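Long-range contact in N-acyl-D-glutamate deacylase (Bordetella bronchiseptica, PDB 3GIP), which catalyses the hydrolysis of N-acyl-D-glutamate, releasing the acyl group as a carboxylate, as a zinc-binding member of the amidohydrolase superfamily: residues Pro161-Gln174 and Ala199-Arg211. Numbering follows the deposited sequence.
Sequences PTAAEQQAMQDMLQ and AELEGLARVAAER
Glu-200 runs out between Pro-161 and Met-169, its CG anti to the backbone N (chi1 179°) and the rest of the chain extended, which carries the carboxylate to the ring of Pro-161, just ahead of helix 163-174, and to Met-169. OE1 of Glu-200 lies 3.4 Å from CD of Pro-161, and the methyl CE of Met-169 rests 3.7 Å from OE2 of Glu-200, the Met-169 and Glu-200 side chains crossing at about a right angle. The charge itself is answered elsewhere, in a salt bridge from OE1 to Arg-150 of helix 146-153. The backbone of Glu-200 is engaged as well: Gln-166, bent at chi2, brings NE2 within 3.1 Å of Glu-200 O, in the carbonyl plane and on a lone pair, with a moderately bent N-H...O angle of 149°. The side chain of Gln-166 sits as a knob among Ala-199, Glu-200, Gly-203 and Leu-204. One turn on, Gly-203 presents bare backbone to the side chain of Gln-170, the second knob, which lodges among Gly-203, Leu-204, Arg-206 and Val-207. The axes of the two helical segments approach to 9.4 Å, at 29° between their directions, as expected of successive outer helices of the TIM-barrel fold of the amidohydrolases; strand 183-187 lies between them in sequence. Leu-204 touches Phe-184 of that strand, as does Leu-173, and CD2 of Leu-204 meets CD2 of Leu-173 at 3.8 Å. Val-207 continues the apolar seam: its CB packs 3.9 Å from CD2 of Leu-173, while CG2 lies against the aliphatic part of Gln-170. At the end of the segment, Arg-211 folds back so that its NH1 donates to Val-207 O (3.0 Å), and one face of its guanidinium is covered by CG of Gln-174, whose NE2 is hydrogen-bonded to Glu-178.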
ATOM      1  N   PRO A 161       6.520  -9.586  26.331  1.00 22.55           N
ATOM      2  CA  PRO A 161       5.229 -10.215  26.614  1.00 22.15           C
ATOM      3  C   PRO A 161       5.318 -11.450  27.499  1.00 22.40           C
ATOM      4  O   PRO A 161       6.281 -12.215  27.424  1.00 22.06           O
ATOM      5  CB  PRO A 161       4.707 -10.548  25.224  1.00 23.04           C
ATOM      6  CG  PRO A 161       5.964 -10.913  24.496  1.00 23.41           C
ATOM      7  CD  PRO A 161       6.932  -9.830  24.936  1.00 23.52           C
ATOM      8  N   THR A 162       4.316 -11.629  28.353  1.00 22.04           N
ATOM      9  CA  THR A 162       4.271 -12.807  29.203  1.00 22.01           C
ATOM     10  C   THR A 162       3.734 -13.890  28.281  1.00 21.91           C
ATOM     11  O   THR A 162       3.274 -13.592  27.178  1.00 20.47           O
ATOM     12  CB  THR A 162       3.297 -12.630  30.381  1.00 21.60           C
ATOM     13  OG1 THR A 162       1.977 -12.391  29.878  1.00 23.31           O
ATOM     14  CG2 THR A 162       3.723 -11.463  31.253  1.00 23.02           C
ATOM     15  N   ALA A 163       3.790 -15.141  28.713  1.00 20.95           N
ATOM     16  CA  ALA A 163       3.291 -16.225  27.881  1.00 20.94           C
ATOM     17  C   ALA A 163       1.823 -15.990  27.546  1.00 20.08           C
ATOM     18  O   ALA A 163       1.387 -16.239  26.423  1.00 20.49           O
ATOM     19  CB  ALA A 163       3.460 -17.556  28.599  1.00 22.02           C
ATOM     20  N   ALA A 164       1.064 -15.499  28.524  1.00 18.78           N
ATOM     21  CA  ALA A 164      -0.358 -15.234  28.326  1.00 18.67           C
ATOM     22  C   ALA A 164      -0.600 -14.104  27.327  1.00 17.92           C
ATOM     23  O   ALA A 164      -1.523 -14.175  26.517  1.00 18.70           O
ATOM     24  CB  ALA A 164      -1.019 -14.903  29.662  1.00 18.78           C
ATOM     25  N   GLU A 165       0.217 -13.058  27.394  1.00 19.01           N
ATOM     26  CA  GLU A 165       0.068 -11.930  26.476  1.00 17.93           C
ATOM     27  C   GLU A 165       0.442 -12.350  25.057  1.00 17.71           C
ATOM     28  O   GLU A 165      -0.197 -11.931  24.091  1.00 17.82           O
ATOM     29  CB  GLU A 165       0.931 -10.749  26.934  1.00 18.17           C
ATOM     30  CG  GLU A 165       0.485 -10.159  28.266  1.00 19.49           C
ATOM     31  CD  GLU A 165       1.430  -9.098  28.798  1.00 20.40           C
ATOM     32  OE1 GLU A 165       2.658  -9.274  28.663  1.00 20.78           O
ATOM     33  OE2 GLU A 165       0.942  -8.097  29.368  1.00 19.31           O
ATOM     34  N   GLN A 166       1.472 -13.184  24.932  1.00 17.33           N
ATOM     35  CA  GLN A 166       1.886 -13.667  23.619  1.00 17.26           C
ATOM     36  C   GLN A 166       0.736 -14.476  23.031  1.00 17.88           C
ATOM     37  O   GLN A 166       0.400 -14.336  21.855  1.00 17.60           O
ATOM     38  CB  GLN A 166       3.132 -14.545  23.735  1.00 16.49           C
ATOM     39  CG  GLN A 166       3.578 -15.203  22.425  1.00 17.81           C
ATOM     40  CD  GLN A 166       4.076 -14.201  21.396  1.00 18.39           C
ATOM     41  OE1 GLN A 166       4.805 -13.267  21.727  1.00 19.27           O
ATOM     42  NE2 GLN A 166       3.698 -14.405  20.134  1.00 18.43           N
ATOM     43  N   GLN A 167       0.123 -15.319  23.857  1.00 17.04           N
ATOM     44  CA  GLN A 167      -0.987 -16.133  23.379  1.00 17.81           C
ATOM     45  C   GLN A 167      -2.192 -15.257  23.046  1.00 16.92           C
ATOM     46  O   GLN A 167      -2.946 -15.554  22.119  1.00 17.43           O
ATOM     47  CB  GLN A 167      -1.377 -17.182  24.426  1.00 18.53           C
ATOM     48  CG  GLN A 167      -2.361 -18.226  23.912  1.00 19.66           C
ATOM     49  CD  GLN A 167      -1.843 -18.961  22.685  1.00 19.09           C
ATOM     50  OE1 GLN A 167      -0.746 -19.520  22.701  1.00 20.48           O
ATOM     51  NE2 GLN A 167      -2.632 -18.963  21.616  1.00 20.99           N
ATOM     52  N   ALA A 168      -2.373 -14.177  23.799  1.00 17.44           N
ATOM     53  CA  ALA A 168      -3.489 -13.270  23.552  1.00 17.94           C
ATOM     54  C   ALA A 168      -3.328 -12.616  22.184  1.00 17.40           C
ATOM     55  O   ALA A 168      -4.290 -12.486  21.429  1.00 18.96           O
ATOM     56  CB  ALA A 168      -3.553 -12.203  24.633  1.00 18.24           C
ATOM     57  N   MET A 169      -2.106 -12.206  21.864  1.00 18.44           N
ATOM     58  CA  MET A 169      -1.858 -11.581  20.572  1.00 17.72           C
ATOM     59  C   MET A 169      -2.084 -12.590  19.451  1.00 17.82           C
ATOM     60  O   MET A 169      -2.631 -12.253  18.400  1.00 17.49           O
ATOM     61  CB  MET A 169      -0.435 -11.021  20.509  1.00 18.13           C
ATOM     62  CG  MET A 169      -0.203  -9.841  21.444  1.00 18.07           C
ATOM     63  SD  MET A 169       1.361  -8.975  21.150  1.00 17.05           S
ATOM     64  CE  MET A 169       2.481 -10.000  22.081  1.00 17.08           C
ATOM     65  N   GLN A 170      -1.679 -13.835  19.680  1.00 16.91           N
ATOM     66  CA  GLN A 170      -1.870 -14.868  18.677  1.00 17.31           C
ATOM     67  C   GLN A 170      -3.357 -15.161  18.491  1.00 17.10           C
ATOM     68  O   GLN A 170      -3.821 -15.346  17.367  1.00 17.63           O
ATOM     69  CB  GLN A 170      -1.105 -16.135  19.068  1.00 16.57           C
ATOM     70  CG  GLN A 170       0.383 -16.032  18.761  1.00 18.44           C
ATOM     71  CD  GLN A 170       1.180 -17.235  19.215  1.00 19.03           C
ATOM     72  OE1 GLN A 170       0.702 -18.373  19.174  1.00 23.03           O
ATOM     73  NE2 GLN A 170       2.415 -16.994  19.630  1.00 16.21           N
ATOM     74  N   ASP A 171      -4.107 -15.184  19.590  1.00 17.62           N
ATOM     75  CA  ASP A 171      -5.541 -15.442  19.506  1.00 17.62           C
ATOM     76  C   ASP A 171      -6.252 -14.290  18.804  1.00 17.48           C
ATOM     77  O   ASP A 171      -7.198 -14.509  18.041  1.00 18.58           O
ATOM     78  CB  ASP A 171      -6.138 -15.648  20.902  1.00 18.62           C
ATOM     79  CG  ASP A 171      -5.690 -16.950  21.543  1.00 21.70           C
ATOM     80  OD1 ASP A 171      -5.294 -17.874  20.803  1.00 21.46           O
ATOM     81  OD2 ASP A 171      -5.750 -17.055  22.789  1.00 22.32           O
ATOM     82  N   MET A 172      -5.796 -13.065  19.061  1.00 17.67           N
ATOM     83  CA  MET A 172      -6.381 -11.890  18.424  1.00 18.71           C
ATOM     84  C   MET A 172      -6.099 -11.965  16.927  1.00 18.09           C
ATOM     85  O   MET A 172      -6.957 -11.649  16.103  1.00 18.27           O
ATOM     86  CB  MET A 172      -5.777 -10.606  18.993  1.00 19.88           C
ATOM     87  CG  MET A 172      -6.135 -10.330  20.445  1.00 23.70           C
ATOM     88  SD  MET A 172      -5.479  -8.737  21.000  1.00 25.47           S
ATOM     89  CE  MET A 172      -6.769  -7.656  20.458  1.00 30.62           C
ATOM     90  N   LEU A 173      -4.889 -12.388  16.579  1.00 17.88           N
ATOM     91  CA  LEU A 173      -4.522 -12.515  15.176  1.00 18.19           C
ATOM     92  C   LEU A 173      -5.373 -13.603  14.532  1.00 17.91           C
ATOM     93  O   LEU A 173      -5.896 -13.424  13.433  1.00 17.73           O
ATOM     94  CB  LEU A 173      -3.039 -12.866  15.035  1.00 17.13           C
ATOM     95  CG  LEU A 173      -2.590 -13.276  13.627  1.00 18.46           C
ATOM     96  CD1 LEU A 173      -2.947 -12.184  12.626  1.00 18.90           C
ATOM     97  CD2 LEU A 173      -1.101 -13.537  13.628  1.00 18.76           C
ATOM     98  N   GLN A 174      -5.524 -14.727  15.228  1.00 18.89           N
ATOM     99  CA  GLN A 174      -6.314 -15.831  14.699  1.00 18.22           C
ATOM    100  C   GLN A 174      -7.743 -15.385  14.419  1.00 18.39           C
ATOM    101  O   GLN A 174      -8.315 -15.719  13.380  1.00 19.14           O
ATOM    102  CB  GLN A 174      -6.326 -17.006  15.681  1.00 20.64           C
ATOM    103  CG  GLN A 174      -6.967 -18.258  15.104  1.00 23.31           C
ATOM    104  CD  GLN A 174      -6.998 -19.407  16.090  1.00 26.25           C
ATOM    105  OE1 GLN A 174      -6.018 -19.664  16.788  1.00 26.25           O
ATOM    106  NE2 GLN A 174      -8.121 -20.118  16.138  1.00 28.00           N
ATOM    107  N   ALA A 199      11.025 -14.648  19.029  1.00 18.64           N
ATOM    108  CA  ALA A 199       9.962 -15.540  19.497  1.00 18.33           C
ATOM    109  C   ALA A 199       8.555 -14.966  19.342  1.00 17.47           C
ATOM    110  O   ALA A 199       7.621 -15.681  18.970  1.00 17.90           O
ATOM    111  CB  ALA A 199      10.209 -15.920  20.958  1.00 18.95           C
ATOM    112  N   GLU A 200       8.404 -13.681  19.636  1.00 16.83           N
ATOM    113  CA  GLU A 200       7.112 -13.016  19.532  1.00 16.51           C
ATOM    114  C   GLU A 200       6.616 -12.960  18.091  1.00 16.15           C
ATOM    115  O   GLU A 200       5.466 -13.299  17.795  1.00 15.63           O
ATOM    116  CB  GLU A 200       7.214 -11.595  20.094  1.00 17.45           C
ATOM    117  CG  GLU A 200       5.922 -10.795  20.023  1.00 18.07           C
ATOM    118  CD  GLU A 200       6.053  -9.427  20.666  1.00 18.43           C
ATOM    119  OE1 GLU A 200       6.875  -9.285  21.598  1.00 19.28           O
ATOM    120  OE2 GLU A 200       5.324  -8.498  20.256  1.00 17.50           O
ATOM    121  N   LEU A 201       7.496 -12.534  17.192  1.00 15.96           N
ATOM    122  CA  LEU A 201       7.141 -12.414  15.786  1.00 16.52           C
ATOM    123  C   LEU A 201       6.912 -13.778  15.142  1.00 15.28           C
ATOM    124  O   LEU A 201       6.003 -13.941  14.323  1.00 15.30           O
ATOM    125  CB  LEU A 201       8.241 -11.637  15.053  1.00 15.21           C
ATOM    126  CG  LEU A 201       8.510 -10.255  15.671  1.00 16.60           C
ATOM    127  CD1 LEU A 201       9.672  -9.576  14.957  1.00 17.54           C
ATOM    128  CD2 LEU A 201       7.248  -9.400  15.589  1.00 16.68           C
ATOM    129  N   GLU A 202       7.720 -14.759  15.527  1.00 16.34           N
ATOM    130  CA  GLU A 202       7.588 -16.106  14.984  1.00 16.84           C
ATOM    131  C   GLU A 202       6.259 -16.716  15.413  1.00 16.65           C
ATOM    132  O   GLU A 202       5.622 -17.434  14.644  1.00 16.10           O
ATOM    133  CB  GLU A 202       8.747 -16.985  15.460  1.00 18.44           C
ATOM    134  CG  GLU A 202      10.107 -16.486  15.002  1.00 22.64           C
ATOM    135  CD  GLU A 202      11.253 -17.291  15.578  1.00 25.66           C
ATOM    136  OE1 GLU A 202      11.148 -17.720  16.748  1.00 27.08           O
ATOM    137  OE2 GLU A 202      12.264 -17.480  14.868  1.00 24.45           O
ATOM    138  N   GLY A 203       5.846 -16.428  16.646  1.00 15.76           N
ATOM    139  CA  GLY A 203       4.583 -16.950  17.135  1.00 16.08           C
ATOM    140  C   GLY A 203       3.433 -16.489  16.262  1.00 16.78           C
ATOM    141  O   GLY A 203       2.563 -17.279  15.893  1.00 16.48           O
ATOM    142  N   LEU A 204       3.429 -15.203  15.919  1.00 15.58           N
ATOM    143  CA  LEU A 204       2.376 -14.654  15.075  1.00 16.01           C
ATOM    144  C   LEU A 204       2.493 -15.228  13.666  1.00 14.98           C
ATOM    145  O   LEU A 204       1.487 -15.532  13.020  1.00 15.09           O
ATOM    146  CB  LEU A 204       2.482 -13.127  15.037  1.00 16.24           C
ATOM    147  CG  LEU A 204       2.224 -12.455  16.391  1.00 15.31           C
ATOM    148  CD1 LEU A 204       2.549 -10.969  16.317  1.00 17.49           C
ATOM    149  CD2 LEU A 204       0.769 -12.664  16.788  1.00 17.73           C
ATOM    150  N   ALA A 205       3.727 -15.383  13.198  1.00 15.03           N
ATOM    151  CA  ALA A 205       3.980 -15.926  11.868  1.00 15.34           C
ATOM    152  C   ALA A 205       3.464 -17.360  11.735  1.00 15.83           C
ATOM    153  O   ALA A 205       2.981 -17.756  10.673  1.00 15.91           O
ATOM    154  CB  ALA A 205       5.476 -15.867  11.555  1.00 16.67           C
ATOM    155  N   ARG A 206       3.565 -18.140  12.810  1.00 17.71           N
ATOM    156  CA  ARG A 206       3.084 -19.519  12.775  1.00 17.31           C
ATOM    157  C   ARG A 206       1.570 -19.531  12.598  1.00 17.60           C
ATOM    158  O   ARG A 206       1.022 -20.368  11.876  1.00 18.03           O
ATOM    159  CB  ARG A 206       3.453 -20.264  14.063  1.00 18.26           C
ATOM    160  CG  ARG A 206       4.931 -20.589  14.214  1.00 18.90           C
ATOM    161  CD  ARG A 206       5.142 -21.706  15.237  1.00 19.94           C
ATOM    162  NE  ARG A 206       4.649 -21.350  16.568  1.00 21.17           N
ATOM    163  CZ  ARG A 206       5.285 -20.547  17.415  1.00 20.78           C
ATOM    164  NH1 ARG A 206       6.449 -20.010  17.078  1.00 23.25           N
ATOM    165  NH2 ARG A 206       4.754 -20.280  18.602  1.00 22.97           N
ATOM    166  N   VAL A 207       0.894 -18.603  13.267  1.00 17.10           N
ATOM    167  CA  VAL A 207      -0.554 -18.499  13.168  1.00 17.47           C
ATOM    168  C   VAL A 207      -0.949 -18.129  11.739  1.00 17.80           C
ATOM    169  O   VAL A 207      -1.895 -18.684  11.181  1.00 18.74           O
ATOM    170  CB  VAL A 207      -1.103 -17.430  14.142  1.00 18.72           C
ATOM    171  CG1 VAL A 207      -2.600 -17.250  13.937  1.00 18.86           C
ATOM    172  CG2 VAL A 207      -0.809 -17.844  15.579  1.00 19.56           C
ATOM    173  N   ALA A 208      -0.219 -17.188  11.146  1.00 16.88           N
ATOM    174  CA  ALA A 208      -0.512 -16.761   9.782  1.00 16.65           C
ATOM    175  C   ALA A 208      -0.184 -17.871   8.782  1.00 16.55           C
ATOM    176  O   ALA A 208      -0.983 -18.185   7.898  1.00 16.36           O
ATOM    177  CB  ALA A 208       0.286 -15.500   9.449  1.00 16.88           C
ATOM    178  N   ALA A 209       0.992 -18.466   8.937  1.00 16.99           N
ATOM    179  CA  ALA A 209       1.440 -19.529   8.043  1.00 17.45           C
ATOM    180  C   ALA A 209       0.472 -20.710   8.002  1.00 19.44           C
ATOM    181  O   ALA A 209       0.201 -21.264   6.935  1.00 18.66           O
ATOM    182  CB  ALA A 209       2.822 -20.003   8.463  1.00 18.14           C
ATOM    183  N   GLU A 210      -0.054 -21.088   9.162  1.00 20.31           N
ATOM    184  CA  GLU A 210      -0.984 -22.211   9.245  1.00 22.29           C
ATOM    185  C   GLU A 210      -2.239 -21.978   8.413  1.00 22.60           C
ATOM    186  O   GLU A 210      -2.870 -22.927   7.939  1.00 22.64           O
ATOM    187  CB  GLU A 210      -1.379 -22.464  10.703  1.00 23.42           C
ATOM    188  CG  GLU A 210      -2.402 -23.578  10.886  1.00 28.31           C
ATOM    189  CD  GLU A 210      -1.876 -24.939  10.462  1.00 30.25           C
ATOM    190  OE1 GLU A 210      -2.676 -25.900  10.426  1.00 33.44           O
ATOM    191  OE2 GLU A 210      -0.667 -25.053  10.170  1.00 31.55           O
ATOM    192  N   ARG A 211      -2.599 -20.714   8.233  1.00 20.64           N
ATOM    193  CA  ARG A 211      -3.786 -20.364   7.468  1.00 21.37           C
ATOM    194  C   ARG A 211      -3.440 -19.772   6.107  1.00 19.75           C
ATOM    195  O   ARG A 211      -4.291 -19.186   5.434  1.00 20.09           O
ATOM    196  CB  ARG A 211      -4.633 -19.394   8.290  1.00 22.68           C
ATOM    197  CG  ARG A 211      -5.059 -20.018   9.607  1.00 25.60           C
ATOM    198  CD  ARG A 211      -5.671 -19.031  10.579  1.00 27.86           C
ATOM    199  NE  ARG A 211      -6.114 -19.724  11.785  1.00 29.43           N
ATOM    200  CZ  ARG A 211      -5.302 -20.341  12.641  1.00 30.09           C
ATOM    201  NH1 ARG A 211      -3.990 -20.350  12.438  1.00 27.48           N
ATOM    202  NH2 ARG A 211      -5.807 -20.973  13.693  1.00 30.70           N
TER